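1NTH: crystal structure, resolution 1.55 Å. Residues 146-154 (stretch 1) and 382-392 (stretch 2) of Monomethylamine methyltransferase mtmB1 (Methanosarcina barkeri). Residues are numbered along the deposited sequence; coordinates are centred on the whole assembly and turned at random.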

# COMPACT_ATOMS: atom_id res chain seq x y z
N SER A 146 -4.96 4.58 -28.77
CA SER A 146 -5.82 4.08 -29.83
C SER A 146 -6.23 2.63 -29.60
O SER A 146 -7.19 2.15 -30.19
N TYR A 147 -5.49 1.93 -28.74
CA TYR A 147 -5.83 0.54 -28.43
C TYR A 147 -6.70 0.50 -27.17
O TYR A 147 -7.68 -0.23 -27.13
N ALA A 148 -6.33 1.29 -26.17
CA ALA A 148 -7.09 1.33 -24.92
C ALA A 148 -8.51 1.82 -25.15
O ALA A 148 -9.42 1.43 -24.43
N LEU A 149 -8.69 2.68 -26.15
CA LEU A 149 -10.01 3.21 -26.46
C LEU A 149 -10.93 2.18 -27.12
O LEU A 149 -12.13 2.39 -27.22
N GLU A 150 -10.35 1.07 -27.58
CA GLU A 150 -11.12 0.01 -28.22
C GLU A 150 -11.63 -0.97 -27.17
O GLU A 150 -10.83 -1.59 -26.46
N LYS A 151 -12.94 -1.13 -27.06
CA LYS A 151 -13.50 -2.07 -26.09
C LYS A 151 -13.08 -3.51 -26.40
O LYS A 151 -13.12 -4.38 -25.53
N GLU A 152 -12.70 -3.76 -27.65
CA GLU A 152 -12.26 -5.09 -28.08
C GLU A 152 -10.97 -5.49 -27.38
O GLU A 152 -10.72 -6.68 -27.17
N VAL A 153 -10.15 -4.51 -27.04
CA VAL A 153 -8.85 -4.76 -26.41
C VAL A 153 -8.94 -4.94 -24.89
O VAL A 153 -9.56 -4.13 -24.19
N ASP A 154 -8.32 -6.01 -24.39
CA ASP A 154 -8.30 -6.34 -22.96
C ASP A 154 -7.04 -5.89 -22.23
O ASP A 154 -7.11 -5.40 -21.10
N GLU A 382 -6.35 -2.27 -36.27
CA GLU A 382 -5.97 -3.64 -36.58
C GLU A 382 -6.33 -4.57 -35.41
O GLU A 382 -6.73 -5.72 -35.62
N ALA A 383 -6.19 -4.07 -34.19
CA ALA A 383 -6.52 -4.85 -33.01
C ALA A 383 -8.03 -5.03 -32.91
O ALA A 383 -8.52 -6.05 -32.42
N ARG A 384 -8.79 -4.03 -33.37
CA ARG A 384 -10.24 -4.13 -33.34
C ARG A 384 -10.68 -5.29 -34.23
O ARG A 384 -11.54 -6.09 -33.86
N MET A 385 -10.08 -5.39 -35.42
CA MET A 385 -10.44 -6.46 -36.34
C MET A 385 -10.05 -7.81 -35.74
O MET A 385 -10.80 -8.77 -35.80
N MET A 386 -8.86 -7.86 -35.14
CA MET A 386 -8.36 -9.08 -34.52
C MET A 386 -9.39 -9.55 -33.49
O MET A 386 -9.71 -10.74 -33.42
N GLY A 387 -9.91 -8.62 -32.70
CA GLY A 387 -10.89 -8.95 -31.68
C GLY A 387 -12.25 -9.36 -32.22
O GLY A 387 -12.84 -10.32 -31.74
N GLU A 388 -12.76 -8.62 -33.21
CA GLU A 388 -14.07 -8.95 -33.78
C GLU A 388 -14.05 -10.32 -34.44
O GLU A 388 -15.00 -11.09 -34.34
N VAL A 389 -12.95 -10.62 -35.13
CA VAL A 389 -12.81 -11.89 -35.81
C VAL A 389 -12.72 -13.03 -34.79
O VAL A 389 -13.25 -14.12 -35.03
N ALA A 390 -12.07 -12.77 -33.66
CA ALA A 390 -11.96 -13.79 -32.62
C ALA A 390 -13.35 -14.13 -32.09
O ALA A 390 -13.68 -15.29 -31.87
N ARG A 391 -14.17 -13.10 -31.89
CA ARG A 391 -15.53 -13.31 -31.40
C ARG A 391 -16.32 -14.14 -32.40
O ARG A 391 -17.03 -15.08 -32.03
N ALA A 392 -16.20 -13.79 -33.68
CA ALA A 392 -16.91 -14.50 -34.74
C ALA A 392 -16.47 -15.96 -34.89
O ALA A 392 -17.28 -16.83 -35.19

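Stretch 1 leaves a helix and runs through a type I turn from E150 to V153. Stretch 2 is helical throughout. The two stretches come closest at E152 and G387, whose CA atoms lie 5.5 Å apart.

E150 and E152 both point toward the helix, and each meets an arginine. E150 is m at chi1 and m at chi2, a folded shape that brings its carboxylate to R384. R384 has its CA-to-CB bond sideways to stretch 1, and chi1 t, chi2 t and chi3 m. E150 OE1 lies at the edge of the R384 guanidinium, near its plane, and the salt bridge is two-pronged. R384 NE donates to E150 OE1 at 2.8 Å, and R384 NH2 donates to E150 OE2 at 2.9 Å.

E152 has the largest covered area of the contact. It is also m, m, with chi3 near -34°, much like E150. Its carboxylate lies over G387, with E152 OE1 3.0 Å from G387 C. An ideal CB on G387 would point toward stretch 1 and sit 2.3 Å from E152 OE1, a clash, so the glycine leaves room for the carboxylate. E152 OE1 is also 3.3 Å from E388 N, but the angle is too poor for a hydrogen bond; that amide is bonded to R384 O within the helix.

R391 is t, t, p and points toward stretch 1. R391 NH1 forms a salt bridge with E152 OE2 at 3.1 Å. Water 2 joins the same pair, donating to E152 OE2 at 2.9 Å and accepting from R391 NH1 at 2.8 Å. Within the helix, R391 NH2 donates to E388 OE2 at 3.0 Å.

The apolar part centres on A383. A383 CB touches Y147 CD2 at 3.7 Å, at the ring edge, and V153 CG2 at 3.9 Å. Y147 is m, with chi2 85°; its CA-to-CB bond is sideways, but the end of the side chain comes nearer to the helix. V153 is t, its CA-to-CB bond also sideways. Water 1 links Y147 and E382, 2.6 Å from Y147 OH and 3.0 Å from E382 OE1.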

# COMPACT_ATOMS: atom_id res chain seq x y z
CB SER A 146 -5.15 4.23 -31.21
OG SER A 146 -4.16 3.25 -31.45
CB TYR A 147 -4.57 -0.30 -28.20
CG TYR A 147 -3.69 -0.41 -29.42
CD1 TYR A 147 -2.76 0.58 -29.71
CD2 TYR A 147 -3.81 -1.49 -30.29
CE1 TYR A 147 -1.95 0.49 -30.84
CE2 TYR A 147 -3.01 -1.59 -31.42
CZ TYR A 147 -2.08 -0.60 -31.69
OH TYR A 147 -1.26 -0.71 -32.79
CB ALA A 148 -6.38 2.22 -23.90
CB LEU A 149 -9.88 4.45 -27.37
CG LEU A 149 -9.35 5.71 -26.69
CD1 LEU A 149 -9.02 6.77 -27.73
CD2 LEU A 149 -10.39 6.24 -25.70
CB GLU A 150 -10.25 -0.75 -29.23
CG GLU A 150 -9.83 0.04 -30.46
CD GLU A 150 -11.01 0.42 -31.34
OE1 GLU A 150 -11.99 -0.36 -31.39
OE2 GLU A 150 -10.95 1.49 -31.99
CB LYS A 151 -15.02 -1.97 -26.04
CG LYS A 151 -15.51 -0.77 -25.25
CD LYS A 151 -17.00 -0.86 -24.97
CE LYS A 151 -17.43 0.22 -23.99
NZ LYS A 151 -18.87 0.11 -23.63
CB GLU A 152 -12.02 -5.11 -29.59
CG GLU A 152 -13.25 -5.21 -30.47
CD GLU A 152 -13.98 -6.54 -30.32
OE1 GLU A 152 -13.30 -7.57 -30.10
OE2 GLU A 152 -15.22 -6.55 -30.43
CB VAL A 153 -7.86 -3.62 -26.76
CG1 VAL A 153 -6.50 -3.88 -26.12
CG2 VAL A 153 -7.71 -3.52 -28.28
CB ASP A 154 -8.45 -7.85 -22.77
CG ASP A 154 -9.77 -8.37 -23.28
OD1 ASP A 154 -10.82 -7.89 -22.80
OD2 ASP A 154 -9.77 -9.28 -24.14
CB GLU A 382 -4.47 -3.73 -36.89
CG GLU A 382 -4.05 -2.92 -38.11
CD GLU A 382 -3.35 -1.62 -37.73
OE1 GLU A 382 -2.25 -1.68 -37.15
OE2 GLU A 382 -3.92 -0.54 -38.01
CB ALA A 383 -5.99 -4.16 -31.75
CB ARG A 384 -10.89 -2.84 -33.83
CG ARG A 384 -12.41 -2.89 -33.81
CD ARG A 384 -13.04 -1.78 -34.64
NE ARG A 384 -12.76 -0.45 -34.11
CZ ARG A 384 -13.22 0.68 -34.64
NH1 ARG A 384 -13.99 0.63 -35.72
NH2 ARG A 384 -12.91 1.85 -34.09
CB MET A 385 -9.74 -6.27 -37.69
CG MET A 385 -10.14 -7.30 -38.74
SD MET A 385 -11.90 -7.24 -39.17
CE MET A 385 -11.89 -5.94 -40.40
CB MET A 386 -7.00 -8.80 -33.85
CG MET A 386 -6.35 -10.01 -33.19
SD MET A 386 -4.70 -9.62 -32.54
CE MET A 386 -5.12 -8.68 -31.07
CB GLU A 388 -14.49 -7.90 -34.80
CG GLU A 388 -15.00 -6.61 -34.19
CD GLU A 388 -16.10 -5.97 -35.01
OE1 GLU A 388 -15.80 -5.33 -36.04
OE2 GLU A 388 -17.28 -6.14 -34.64
CB VAL A 389 -11.56 -11.89 -36.72
CG1 VAL A 389 -11.31 -13.29 -37.27
CG2 VAL A 389 -11.78 -10.92 -37.88
CB ALA A 390 -11.06 -13.30 -31.49
CB ARG A 391 -16.24 -11.97 -31.18
CG ARG A 391 -17.65 -12.12 -30.63
CD ARG A 391 -18.40 -10.79 -30.58
NE ARG A 391 -18.67 -10.26 -31.92
CZ ARG A 391 -18.09 -9.18 -32.42
NH1 ARG A 391 -17.20 -8.50 -31.71
NH2 ARG A 391 -18.40 -8.77 -33.65
CB ALA A 392 -16.71 -13.77 -36.07
O HOH W 1 -1.77 -2.74 -34.38
O HOH W 2 -16.21 -8.91 -29.14